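Local coordinates for protein BRIC1 (PDB 6FF6) that is a computationally designed repeat protein with no known biological function, made to adopt a novel corrugated architecture built from helices, at residues 38-43 against 55-60; 128-133 against 169-174; 175-180 against 221-226. One frame throughout, in Å; residues are numbered along the deposited sequence.

Interaction 1 (38-43 against 55-60)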
ATOM      1  N   GLU A  38      14.171  17.427 -16.004  1.00 86.55           N
ATOM      2  CA  GLU A  38      15.340  16.856 -16.673  1.00 87.59           C
ATOM      3  C   GLU A  38      16.007  17.885 -17.633  1.00 93.05           C
ATOM      4  O   GLU A  38      17.229  18.071 -17.607  1.00 93.00           O
ATOM      5  CB  GLU A  38      14.907  15.597 -17.445  1.00 90.55           C
ATOM      6  CG  GLU A  38      15.976  15.007 -18.351  1.00105.42           C
ATOM      7  CD  GLU A  38      16.885  13.953 -17.758  1.00125.11           C
ATOM      8  OE1 GLU A  38      16.405  13.112 -16.965  1.00111.63           O
ATOM      9  OE2 GLU A  38      18.084  13.955 -18.117  1.00127.28           O
ATOM     10  N   GLN A  39      15.192  18.539 -18.469  1.00 89.76           N
ATOM     11  CA  GLN A  39      15.698  19.509 -19.407  1.00 92.32           C
ATOM     12  C   GLN A  39      16.277  20.733 -18.695  1.00 94.97           C
ATOM     13  O   GLN A  39      17.352  21.200 -19.081  1.00 96.01           O
ATOM     14  CB  GLN A  39      14.624  19.892 -20.428  1.00 97.18           C
ATOM     15  CG  GLN A  39      15.162  20.751 -21.589  1.00119.51           C
ATOM     16  CD  GLN A  39      16.125  20.032 -22.527  1.00130.82           C
ATOM     17  OE1 GLN A  39      15.778  19.024 -23.152  1.00131.42           O
ATOM     18  NE2 GLN A  39      17.345  20.549 -22.671  1.00105.00           N
ATOM     19  N   HIS A  40      15.581  21.242 -17.657  1.00 88.75           N
ATOM     20  CA  HIS A  40      16.053  22.395 -16.885  1.00 87.65           C
ATOM     21  C   HIS A  40      17.349  22.059 -16.149  1.00 88.49           C
ATOM     22  O   HIS A  40      18.227  22.887 -16.097  1.00 91.58           O
ATOM     23  CB  HIS A  40      15.000  22.890 -15.877  1.00 86.79           C
ATOM     24  CG  HIS A  40      13.739  23.399 -16.488  1.00 93.22           C
ATOM     25  ND1 HIS A  40      13.749  24.347 -17.525  1.00 99.49           N
ATOM     26  CD2 HIS A  40      12.457  23.092 -16.191  1.00 94.48           C
ATOM     27  CE1 HIS A  40      12.480  24.575 -17.815  1.00100.41           C
ATOM     28  NE2 HIS A  40      11.663  23.840 -17.044  1.00 98.33           N
ATOM     29  N   LEU A  41      17.471  20.861 -15.599  1.00 80.69           N
ATOM     30  CA  LEU A  41      18.689  20.452 -14.913  1.00 79.81           C
ATOM     31  C   LEU A  41      19.865  20.419 -15.878  1.00 87.90           C
ATOM     32  O   LEU A  41      20.967  20.841 -15.535  1.00 88.36           O
ATOM     33  CB  LEU A  41      18.514  19.079 -14.262  1.00 76.74           C
ATOM     34  CG  LEU A  41      17.782  19.061 -12.937  1.00 77.76           C
ATOM     35  CD1 LEU A  41      17.328  17.649 -12.585  1.00 75.05           C
ATOM     36  CD2 LEU A  41      18.615  19.698 -11.831  1.00 77.19           C
ATOM     37  N   LEU A  42      19.602  19.939 -17.097  1.00 86.80           N
ATOM     38  CA  LEU A  42      20.585  19.836 -18.150  1.00 89.28           C
ATOM     39  C   LEU A  42      20.994  21.187 -18.647  1.00 92.91           C
ATOM     40  O   LEU A  42      22.123  21.344 -19.106  1.00 93.77           O
ATOM     41  CB  LEU A  42      20.043  18.972 -19.297  1.00 90.94           C
ATOM     42  CG  LEU A  42      19.886  17.485 -19.000  1.00 92.49           C
ATOM     43  CD1 LEU A  42      19.225  16.810 -20.141  1.00 93.84           C
ATOM     44  CD2 LEU A  42      21.227  16.826 -18.710  1.00 95.35           C
ATOM     45  N   ASP A  43      20.096  22.172 -18.537  1.00 90.95           N
ATOM     46  CA  ASP A  43      20.369  23.546 -18.983  1.00 94.84           C
ATOM     47  C   ASP A  43      21.005  24.444 -17.933  1.00101.39           C
ATOM     48  O   ASP A  43      21.226  25.625 -18.214  1.00107.46           O
ATOM     49  CB  ASP A  43      19.107  24.211 -19.549  1.00 97.89           C
ATOM     50  CG  ASP A  43      18.553  23.570 -20.803  1.00110.44           C
ATOM     51  OD1 ASP A  43      19.347  22.968 -21.568  1.00113.26           O
ATOM     52  OD2 ASP A  43      17.330  23.668 -21.023  1.00117.19           O
ATOM     53  N   ASN A  55      14.175  27.811 -10.102  1.00 91.59           N
ATOM     54  CA  ASN A  55      12.786  28.020  -9.711  1.00 91.18           C
ATOM     55  C   ASN A  55      11.866  27.096 -10.445  1.00 92.16           C
ATOM     56  O   ASN A  55      10.937  26.585  -9.828  1.00 90.80           O
ATOM     57  CB  ASN A  55      12.365  29.462  -9.903  1.00 92.98           C
ATOM     58  CG  ASN A  55      12.669  30.316  -8.707  1.00106.32           C
ATOM     59  OD1 ASN A  55      12.985  29.831  -7.609  1.00103.81           O
ATOM     60  ND2 ASN A  55      12.560  31.610  -8.885  1.00 95.59           N
ATOM     61  N   ALA A  56      12.143  26.837 -11.738  1.00 88.58           N
ATOM     62  CA  ALA A  56      11.382  25.895 -12.571  1.00 87.71           C
ATOM     63  C   ALA A  56      11.491  24.482 -12.021  1.00 88.91           C
ATOM     64  O   ALA A  56      10.472  23.814 -11.868  1.00 90.05           O
ATOM     65  CB  ALA A  56      11.869  25.934 -14.011  1.00 89.77           C
ATOM     66  N   ILE A  57      12.710  24.040 -11.675  1.00 82.26           N
ATOM     67  CA  ILE A  57      12.936  22.710 -11.113  1.00 78.19           C
ATOM     68  C   ILE A  57      12.235  22.605  -9.759  1.00 81.36           C
ATOM     69  O   ILE A  57      11.605  21.595  -9.446  1.00 80.26           O
ATOM     70  CB  ILE A  57      14.447  22.414 -11.020  1.00 79.99           C
ATOM     71  CG1 ILE A  57      15.090  22.416 -12.402  1.00 81.19           C
ATOM     72  CG2 ILE A  57      14.664  21.069 -10.364  1.00 79.13           C
ATOM     73  CD1 ILE A  57      16.541  22.764 -12.425  1.00 90.95           C
ATOM     74  N   PHE A  58      12.315  23.668  -8.978  1.00 79.11           N
ATOM     75  CA  PHE A  58      11.664  23.732  -7.686  1.00 79.09           C
ATOM     76  C   PHE A  58      10.144  23.628  -7.817  1.00 80.46           C
ATOM     77  O   PHE A  58       9.535  22.866  -7.087  1.00 80.36           O
ATOM     78  CB  PHE A  58      12.067  25.027  -6.969  1.00 84.39           C
ATOM     79  CG  PHE A  58      11.463  25.110  -5.596  1.00 88.40           C
ATOM     80  CD1 PHE A  58      12.037  24.429  -4.525  1.00 90.93           C
ATOM     81  CD2 PHE A  58      10.291  25.827  -5.378  1.00 94.30           C
ATOM     82  CE1 PHE A  58      11.449  24.470  -3.259  1.00 94.51           C
ATOM     83  CE2 PHE A  58       9.705  25.865  -4.109  1.00 99.50           C
ATOM     84  CZ  PHE A  58      10.277  25.174  -3.063  1.00 96.70           C
ATOM     85  N   ARG A  59       9.536  24.378  -8.744  1.00 78.05           N
ATOM     86  CA  ARG A  59       8.084  24.372  -8.985  1.00 79.63           C
ATOM     87  C   ARG A  59       7.583  23.006  -9.367  1.00 86.69           C
ATOM     88  O   ARG A  59       6.534  22.580  -8.877  1.00 89.58           O
ATOM     89  CB  ARG A  59       7.724  25.340 -10.106  1.00 79.01           C
ATOM     90  CG  ARG A  59       7.656  26.780  -9.685  1.00 82.22           C
ATOM     91  CD  ARG A  59       7.966  27.637 -10.878  1.00 83.19           C
ATOM     92  NE  ARG A  59       8.282  28.995 -10.474  1.00 84.56           N
ATOM     93  CZ  ARG A  59       7.892  30.075 -11.131  1.00108.78           C
ATOM     94  NH1 ARG A  59       7.200  29.961 -12.256  1.00105.28           N
ATOM     95  NH2 ARG A  59       8.186  31.281 -10.667  1.00101.27           N
ATOM     96  N   ALA A  60       8.317  22.320 -10.258  1.00 82.87           N
ATOM     97  CA  ALA A  60       7.956  20.981 -10.709  1.00 82.12           C
ATOM     98  C   ALA A  60       8.051  20.008  -9.539  1.00 84.93           C
ATOM     99  O   ALA A  60       7.144  19.208  -9.352  1.00 88.19           O
ATOM    100  CB  ALA A  60       8.866  20.549 -11.838  1.00 82.08           C
TER
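The imidazole of H40 and the methyl of A56 meet in a CH-pi contact between two neighbouring helices. CB of A56 sits over one face of the ring, 3.8 Å from its centroid and 18° off the ring normal. It is displaced toward the CD2-NE2 rim, where H40 CD2 is the nearest ring atom at 3.6 Å from A56 CB. With CG anti to the carbonyl carbon (chi1 -63°), H40 lays its ring alongside the opposing helix, and the small alanine can slip beneath it.

Van der Waals packing of aliphatic groups makes up the rest. The CB of H40 abuts I57 CG1 at 3.5 Å. Further along the same branch, I57 CD1 reaches L41 CD2 at 3.7 Å, where the two side chains cross at about a right angle. The methyl at the end of I57 is thus held from one side by leucine and from another by the root of the histidine.

Segments 38-42 and 55-60 run nearly antiparallel, at 154°, with axes 9.3 Å apart. They belong to the first two helices of an up-and-down four-helix bundle, as in Hpt domains. With an alanine at H40 the ring is lost, which is likely to leave the A56 methyl without its aromatic face and open a gap between the helices.

The hydrogen bonds and salt bridges lie to the side of this contact. Where helix 23-42 ends, Q39 NE2 makes a weak hydrogen bond to D43 OD1 at 3.3 Å, a link along the same helix end. E38 forms a salt bridge with K109 of helix 99-121, against which L41 also packs through F105 and L106. On the other helix, I57 continues inward onto M83 and L87 of helix 74-92.

Interaction 2 (128-133 against 169-174)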
ATOM      1  N   GLN A 128      -3.618 -10.729  -7.952  1.00105.54           N
ATOM      2  CA  GLN A 128      -3.935 -12.052  -7.446  1.00104.32           C
ATOM      3  C   GLN A 128      -4.851 -12.031  -6.232  1.00106.50           C
ATOM      4  O   GLN A 128      -5.807 -12.819  -6.189  1.00104.81           O
ATOM      5  CB  GLN A 128      -2.661 -12.839  -7.192  1.00108.69           C
ATOM      6  CG  GLN A 128      -2.408 -13.933  -8.241  1.00133.68           C
ATOM      7  CD  GLN A 128      -2.673 -13.563  -9.689  1.00156.10           C
ATOM      8  OE1 GLN A 128      -2.131 -12.590 -10.226  1.00155.72           O
ATOM      9  NE2 GLN A 128      -3.504 -14.352 -10.356  1.00145.97           N
ATOM     10  N   ALA A 129      -4.604 -11.098  -5.292  1.00102.07           N
ATOM     11  CA  ALA A 129      -5.438 -10.895  -4.116  1.00100.05           C
ATOM     12  C   ALA A 129      -6.826 -10.500  -4.579  1.00102.07           C
ATOM     13  O   ALA A 129      -7.796 -11.080  -4.113  1.00102.45           O
ATOM     14  CB  ALA A 129      -4.837  -9.826  -3.220  1.00103.30           C
ATOM     15  N   PHE A 130      -6.925  -9.622  -5.583  1.00 99.02           N
ATOM     16  CA  PHE A 130      -8.214  -9.227  -6.147  1.00 95.66           C
ATOM     17  C   PHE A 130      -8.922 -10.396  -6.785  1.00 97.46           C
ATOM     18  O   PHE A 130     -10.097 -10.606  -6.500  1.00 96.19           O
ATOM     19  CB  PHE A 130      -8.061  -8.057  -7.148  1.00 96.69           C
ATOM     20  CG  PHE A 130      -9.279  -7.849  -8.031  1.00 95.44           C
ATOM     21  CD1 PHE A 130     -10.482  -7.393  -7.499  1.00 97.50           C
ATOM     22  CD2 PHE A 130      -9.243  -8.179  -9.383  1.00 95.31           C
ATOM     23  CE1 PHE A 130     -11.623  -7.288  -8.305  1.00 96.40           C
ATOM     24  CE2 PHE A 130     -10.385  -8.080 -10.178  1.00 95.24           C
ATOM     25  CZ  PHE A 130     -11.559  -7.606  -9.645  1.00 93.13           C
ATOM     26  N   PHE A 131      -8.228 -11.135  -7.674  1.00 95.24           N
ATOM     27  CA  PHE A 131      -8.815 -12.278  -8.392  1.00 94.24           C
ATOM     28  C   PHE A 131      -9.399 -13.317  -7.401  1.00100.16           C
ATOM     29  O   PHE A 131     -10.566 -13.663  -7.477  1.00 97.79           O
ATOM     30  CB  PHE A 131      -7.810 -12.880  -9.413  1.00 96.80           C
ATOM     31  CG  PHE A 131      -7.582 -12.017 -10.645  1.00 97.77           C
ATOM     32  CD1 PHE A 131      -8.654 -11.418 -11.307  1.00 98.65           C
ATOM     33  CD2 PHE A 131      -6.305 -11.836 -11.164  1.00101.24           C
ATOM     34  CE1 PHE A 131      -8.445 -10.609 -12.445  1.00 99.33           C
ATOM     35  CE2 PHE A 131      -6.100 -11.025 -12.290  1.00104.13           C
ATOM     36  CZ  PHE A 131      -7.172 -10.415 -12.924  1.00 99.81           C
ATOM     37  N   ASP A 132      -8.605 -13.712  -6.411  1.00100.83           N
ATOM     38  CA  ASP A 132      -8.994 -14.612  -5.334  1.00101.48           C
ATOM     39  C   ASP A 132     -10.206 -14.052  -4.543  1.00104.00           C
ATOM     40  O   ASP A 132     -11.182 -14.779  -4.352  1.00103.25           O
ATOM     41  CB  ASP A 132      -7.759 -14.859  -4.442  1.00105.66           C
ATOM     42  CG  ASP A 132      -7.986 -15.334  -3.020  1.00117.64           C
ATOM     43  OD1 ASP A 132      -8.964 -16.084  -2.786  1.00120.81           O
ATOM     44  OD2 ASP A 132      -7.178 -14.973  -2.148  1.00121.30           O
ATOM     45  N   MET A 133     -10.132 -12.788  -4.082  1.00 99.38           N
ATOM     46  CA  MET A 133     -11.227 -12.131  -3.363  1.00 98.31           C
ATOM     47  C   MET A 133     -12.534 -12.129  -4.181  1.00 98.87           C
ATOM     48  O   MET A 133     -13.569 -12.578  -3.674  1.00 97.22           O
ATOM     49  CB  MET A 133     -10.847 -10.691  -2.978  1.00101.84           C
ATOM     50  CG  MET A 133     -12.015  -9.908  -2.383  1.00105.41           C
ATOM     51  SD  MET A 133     -11.659  -9.040  -0.834  1.00113.23           S
ATOM     52  CE  MET A 133     -10.994 -10.254   0.051  1.00111.11           C
ATOM     53  N   LYS A 169     -17.365  -3.808  -8.398  1.00105.87           N
ATOM     54  CA  LYS A 169     -17.414  -2.626  -9.247  1.00105.27           C
ATOM     55  C   LYS A 169     -16.269  -1.688  -8.926  1.00111.06           C
ATOM     56  O   LYS A 169     -15.539  -1.302  -9.840  1.00113.01           O
ATOM     57  CB  LYS A 169     -18.758  -1.899  -9.112  1.00108.16           C
ATOM     58  CG  LYS A 169     -18.903  -0.742 -10.098  1.00119.33           C
ATOM     59  CD  LYS A 169     -19.972   0.237  -9.691  1.00125.33           C
ATOM     60  CE  LYS A 169     -19.591   1.181  -8.571  1.00133.13           C
ATOM     61  NZ  LYS A 169     -20.715   2.079  -8.193  1.00136.19           N
ATOM     62  N   GLY A 170     -16.121  -1.341  -7.646  1.00109.07           N
ATOM     63  CA  GLY A 170     -15.068  -0.454  -7.153  1.00110.92           C
ATOM     64  C   GLY A 170     -13.688  -0.933  -7.546  1.00112.35           C
ATOM     65  O   GLY A 170     -12.937  -0.194  -8.187  1.00113.28           O
ATOM     66  N   ALA A 171     -13.396  -2.205  -7.228  1.00106.58           N
ATOM     67  CA  ALA A 171     -12.150  -2.895  -7.551  1.00106.60           C
ATOM     68  C   ALA A 171     -11.887  -2.991  -9.075  1.00112.69           C
ATOM     69  O   ALA A 171     -10.760  -2.729  -9.512  1.00115.89           O
ATOM     70  CB  ALA A 171     -12.156  -4.269  -6.920  1.00106.22           C
ATOM     71  N   ALA A 172     -12.930  -3.302  -9.883  1.00105.99           N
ATOM     72  CA  ALA A 172     -12.828  -3.354 -11.341  1.00104.25           C
ATOM     73  C   ALA A 172     -12.481  -1.972 -11.872  1.00110.53           C
ATOM     74  O   ALA A 172     -11.721  -1.861 -12.837  1.00111.31           O
ATOM     75  CB  ALA A 172     -14.134  -3.830 -11.955  1.00102.82           C
ATOM     76  N   GLY A 173     -13.025  -0.936 -11.229  1.00108.03           N
ATOM     77  CA  GLY A 173     -12.735   0.450 -11.567  1.00109.78           C
ATOM     78  C   GLY A 173     -11.274   0.739 -11.290  1.00115.46           C
ATOM     79  O   GLY A 173     -10.598   1.351 -12.120  1.00117.13           O
ATOM     80  N   THR A 174     -10.763   0.228 -10.146  1.00110.71           N
ATOM     81  CA  THR A 174      -9.368   0.363  -9.752  1.00112.94           C
ATOM     82  C   THR A 174      -8.426  -0.193 -10.814  1.00114.41           C
ATOM     83  O   THR A 174      -7.436   0.456 -11.126  1.00116.89           O
ATOM     84  CB  THR A 174      -9.125  -0.282  -8.381  1.00124.60           C
ATOM     85  OG1 THR A 174      -9.872   0.428  -7.391  1.00128.01           O
ATOM     86  CG2 THR A 174      -7.637  -0.342  -8.001  1.00124.81           C
TER
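F130 reaches across to A171 with one corner of its ring: CE1 of F130 lies 3.4 Å from CB of A171, and CD1 of F130 follows at 3.6 Å from the same methyl. The methyl approaches this CD1-CE1 side obliquely. F130 CE1 also comes within 4.5 Å of the backbone N of A172, the next residue, a looser contact. What puts the ring there is its first torsion, CG anti to the backbone N (chi1 165°), on a residue whose CB already points toward the partner helix. The contact joins antiparallel helices 125-146 and 155-174, the first two helices of the second Hpt-like bundle.

Around this point the phenylalanine is hemmed in by further apolar groups. Its ring meets that of F175 with the planes at about 35°, touches L220 of helix 203-224, and packs on M75 of the second subunit. Two residues on, D132 forms a salt bridge with R114 of that second subunit, so this helix faces both its own bundle and the dimer partner.

Behind A171, the end of helix 155-174 is tied by T174, whose OG1 donates to G170 O at 3.2 Å from 39° above the carbonyl plane. The same oxygen accepts the backbone T174 N, and two bonds therefore grip it. Between the two segments the joint rests mainly on one ring and one methyl, consistent with fit and apolar burial, with no directional bond between the segments, governing how closely the helices approach here.

Interaction 3 (175-180 against 221-226)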
ATOM      1  N   PHE A 175      -8.732  -1.365 -11.377  1.00106.05           N
ATOM      2  CA  PHE A 175      -7.857  -1.967 -12.384  1.00103.96           C
ATOM      3  C   PHE A 175      -8.194  -1.606 -13.855  1.00108.36           C
ATOM      4  O   PHE A 175      -7.549  -2.121 -14.773  1.00108.89           O
ATOM      5  CB  PHE A 175      -7.806  -3.481 -12.201  1.00102.69           C
ATOM      6  CG  PHE A 175      -7.307  -3.957 -10.862  1.00103.92           C
ATOM      7  CD1 PHE A 175      -5.946  -4.126 -10.627  1.00107.43           C
ATOM      8  CD2 PHE A 175      -8.195  -4.334  -9.868  1.00102.72           C
ATOM      9  CE1 PHE A 175      -5.486  -4.623  -9.401  1.00108.72           C
ATOM     10  CE2 PHE A 175      -7.728  -4.781  -8.626  1.00106.17           C
ATOM     11  CZ  PHE A 175      -6.379  -4.935  -8.407  1.00105.55           C
ATOM     12  N   GLY A 176      -9.165  -0.723 -14.073  1.00104.41           N
ATOM     13  CA  GLY A 176      -9.550  -0.314 -15.426  1.00103.53           C
ATOM     14  C   GLY A 176     -10.335  -1.357 -16.207  1.00102.83           C
ATOM     15  O   GLY A 176     -10.413  -1.293 -17.443  1.00100.64           O
ATOM     16  N   PHE A 177     -10.927  -2.332 -15.485  1.00 96.60           N
ATOM     17  CA  PHE A 177     -11.724  -3.400 -16.076  1.00 93.29           C
ATOM     18  C   PHE A 177     -13.103  -2.800 -16.381  1.00 98.89           C
ATOM     19  O   PHE A 177     -14.058  -3.002 -15.634  1.00 98.99           O
ATOM     20  CB  PHE A 177     -11.801  -4.614 -15.131  1.00 93.29           C
ATOM     21  CG  PHE A 177     -10.509  -5.311 -14.726  1.00 95.98           C
ATOM     22  CD1 PHE A 177      -9.432  -5.394 -15.600  1.00 99.14           C
ATOM     23  CD2 PHE A 177     -10.407  -5.970 -13.501  1.00 98.92           C
ATOM     24  CE1 PHE A 177      -8.261  -6.074 -15.235  1.00100.90           C
ATOM     25  CE2 PHE A 177      -9.228  -6.644 -13.138  1.00102.01           C
ATOM     26  CZ  PHE A 177      -8.166  -6.683 -14.008  1.00100.29           C
ATOM     27  N   THR A 178     -13.179  -2.003 -17.453  1.00 95.99           N
ATOM     28  CA  THR A 178     -14.383  -1.290 -17.893  1.00 95.61           C
ATOM     29  C   THR A 178     -15.586  -2.225 -18.098  1.00 97.50           C
ATOM     30  O   THR A 178     -16.663  -1.923 -17.582  1.00100.40           O
ATOM     31  CB  THR A 178     -14.053  -0.433 -19.139  1.00107.37           C
ATOM     32  OG1 THR A 178     -13.193   0.638 -18.756  1.00106.13           O
ATOM     33  CG2 THR A 178     -15.289   0.133 -19.835  1.00108.84           C
ATOM     34  N   ILE A 179     -15.408  -3.346 -18.830  1.00 88.49           N
ATOM     35  CA  ILE A 179     -16.477  -4.310 -19.103  1.00 84.24           C
ATOM     36  C   ILE A 179     -17.030  -4.908 -17.802  1.00 87.05           C
ATOM     37  O   ILE A 179     -18.246  -4.916 -17.638  1.00 87.01           O
ATOM     38  CB  ILE A 179     -16.039  -5.365 -20.143  1.00 85.23           C
ATOM     39  CG1 ILE A 179     -16.113  -4.764 -21.544  1.00 86.93           C
ATOM     40  CG2 ILE A 179     -16.874  -6.622 -20.076  1.00 82.59           C
ATOM     41  CD1 ILE A 179     -15.371  -5.523 -22.624  1.00 94.28           C
ATOM     42  N   LEU A 180     -16.157  -5.371 -16.882  1.00 84.67           N
ATOM     43  CA  LEU A 180     -16.564  -5.963 -15.575  1.00 85.11           C
ATOM     44  C   LEU A 180     -17.274  -4.950 -14.688  1.00 95.25           C
ATOM     45  O   LEU A 180     -18.276  -5.285 -14.044  1.00 94.95           O
ATOM     46  CB  LEU A 180     -15.376  -6.614 -14.815  1.00 84.12           C
ATOM     47  CG  LEU A 180     -15.634  -7.209 -13.408  1.00 86.38           C
ATOM     48  CD1 LEU A 180     -16.615  -8.381 -13.454  1.00 85.66           C
ATOM     49  CD2 LEU A 180     -14.339  -7.600 -12.749  1.00 86.22           C
ATOM     50  N   ASP A 221     -12.322 -14.159 -15.238  1.00 89.38           N
ATOM     51  CA  ASP A 221     -11.455 -15.179 -15.829  1.00 92.37           C
ATOM     52  C   ASP A 221     -10.679 -14.701 -17.060  1.00 99.22           C
ATOM     53  O   ASP A 221      -9.494 -15.023 -17.202  1.00101.34           O
ATOM     54  CB  ASP A 221     -12.251 -16.454 -16.137  1.00 95.54           C
ATOM     55  CG  ASP A 221     -12.733 -17.216 -14.900  1.00113.61           C
ATOM     56  OD1 ASP A 221     -12.302 -16.866 -13.763  1.00108.29           O
ATOM     57  OD2 ASP A 221     -13.555 -18.143 -15.060  1.00131.93           O
ATOM     58  N   ALA A 222     -11.332 -13.936 -17.946  1.00 96.12           N
ATOM     59  CA  ALA A 222     -10.671 -13.378 -19.122  1.00 96.67           C
ATOM     60  C   ALA A 222      -9.529 -12.492 -18.648  1.00103.81           C
ATOM     61  O   ALA A 222      -8.392 -12.720 -19.056  1.00106.45           O
ATOM     62  CB  ALA A 222     -11.648 -12.572 -19.948  1.00 95.86           C
ATOM     63  N   TYR A 223      -9.807 -11.538 -17.727  1.00100.26           N
ATOM     64  CA  TYR A 223      -8.770 -10.655 -17.167  1.00101.46           C
ATOM     65  C   TYR A 223      -7.697 -11.460 -16.402  1.00110.13           C
ATOM     66  O   TYR A 223      -6.517 -11.095 -16.461  1.00111.64           O
ATOM     67  CB  TYR A 223      -9.349  -9.599 -16.211  1.00100.51           C
ATOM     68  CG  TYR A 223     -10.456  -8.712 -16.731  1.00 99.14           C
ATOM     69  CD1 TYR A 223     -10.245  -7.862 -17.811  1.00100.41           C
ATOM     70  CD2 TYR A 223     -11.660  -8.598 -16.042  1.00 98.55           C
ATOM     71  CE1 TYR A 223     -11.229  -6.977 -18.234  1.00 99.46           C
ATOM     72  CE2 TYR A 223     -12.673  -7.756 -16.494  1.00 98.12           C
ATOM     73  CZ  TYR A 223     -12.447  -6.940 -17.585  1.00102.78           C
ATOM     74  OH  TYR A 223     -13.413  -6.068 -18.009  1.00103.61           O
ATOM     75  N   LYS A 224      -8.106 -12.549 -15.703  1.00106.95           N
ATOM     76  CA  LYS A 224      -7.195 -13.422 -14.954  1.00109.69           C
ATOM     77  C   LYS A 224      -6.156 -14.033 -15.895  1.00118.46           C
ATOM     78  O   LYS A 224      -5.001 -14.164 -15.518  1.00120.30           O
ATOM     79  CB  LYS A 224      -7.981 -14.516 -14.215  1.00110.97           C
ATOM     80  CG  LYS A 224      -7.269 -15.137 -13.030  1.00127.07           C
ATOM     81  CD  LYS A 224      -8.208 -16.096 -12.283  1.00139.25           C
ATOM     82  CE  LYS A 224      -7.649 -16.596 -10.965  1.00157.68           C
ATOM     83  NZ  LYS A 224      -8.662 -17.353 -10.178  1.00163.82           N
ATOM     84  N   ASN A 225      -6.563 -14.349 -17.133  1.00117.17           N
ATOM     85  CA  ASN A 225      -5.708 -14.946 -18.163  1.00120.24           C
ATOM     86  C   ASN A 225      -5.145 -13.917 -19.132  1.00125.69           C
ATOM     87  O   ASN A 225      -4.652 -14.287 -20.200  1.00127.31           O
ATOM     88  CB  ASN A 225      -6.476 -16.041 -18.918  1.00123.30           C
ATOM     89  CG  ASN A 225      -6.841 -17.244 -18.068  1.00156.80           C
ATOM     90  OD1 ASN A 225      -6.053 -17.730 -17.250  1.00152.59           O
ATOM     91  ND2 ASN A 225      -8.046 -17.763 -18.253  1.00150.19           N
ATOM     92  N   SER A 226      -5.220 -12.619 -18.757  1.00121.26           N
ATOM     93  CA  SER A 226      -4.742 -11.468 -19.529  1.00121.43           C
ATOM     94  C   SER A 226      -5.355 -11.439 -20.942  1.00125.59           C
ATOM     95  O   SER A 226      -4.701 -11.128 -21.945  1.00126.83           O
ATOM     96  CB  SER A 226      -3.215 -11.404 -19.527  1.00128.40           C
ATOM     97  OG  SER A 226      -2.699 -11.321 -18.206  1.00140.12           O
TER
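The rings of F177 and Y223 form a face-to-face stack in the second four-helix bundle, with centroids 3.9 Å apart and planes at 14°. The two side chains enter the stack from opposite ends, which brings F177 CB over the tyrosine ring, 3.8 Å from its centroid, and Y223 CB over the phenylalanine ring. The opposite face of F177 carries CB of F175, while the edge of Y223 near CE2 receives L180 CB at 3.4 Å.

The stack fastens the connection between helices 155-174 and 178-196 to the end of helix 203-224. In that connection G176, with positive phi, belongs to a Schellman motif closing the first helix, and F177 takes the N-cap position of the second as the centre of an inverse gamma turn. The stacked pair is also walled by F131 of helix 125-146, and P229 touches Y223 from the loop beyond.

With CG anti to the carbonyl carbon (chi1 -55°), Y223 extends its phenol across to the first turn of helix 178-196. There Y223 OH passes I179 CB at 3.5 Å and accepts a hydrogen bond from the backbone L180 N, 3.0 Å long with an N-H...O angle of 151°.

From the N terminus, interaction 1 closes the short hairpin between helices 23-42 and 51-71 of the first bundle. Interaction 2 comes later in the chain, closing the longer loop between helices 125-146 and 155-174, and interaction 3 follows directly, joining the start of helix 178-196 to the end of helix 203-224. The three lie in series, with no nesting or crossing. Interaction 1 stands apart, its centre 39 Å from each of the others. Interactions 2 and 3 share one bundle and touch: F130 packs on F177, and A172 O probably accepts a hydrogen bond from F177 N, so all four helices of the second bundle converge there.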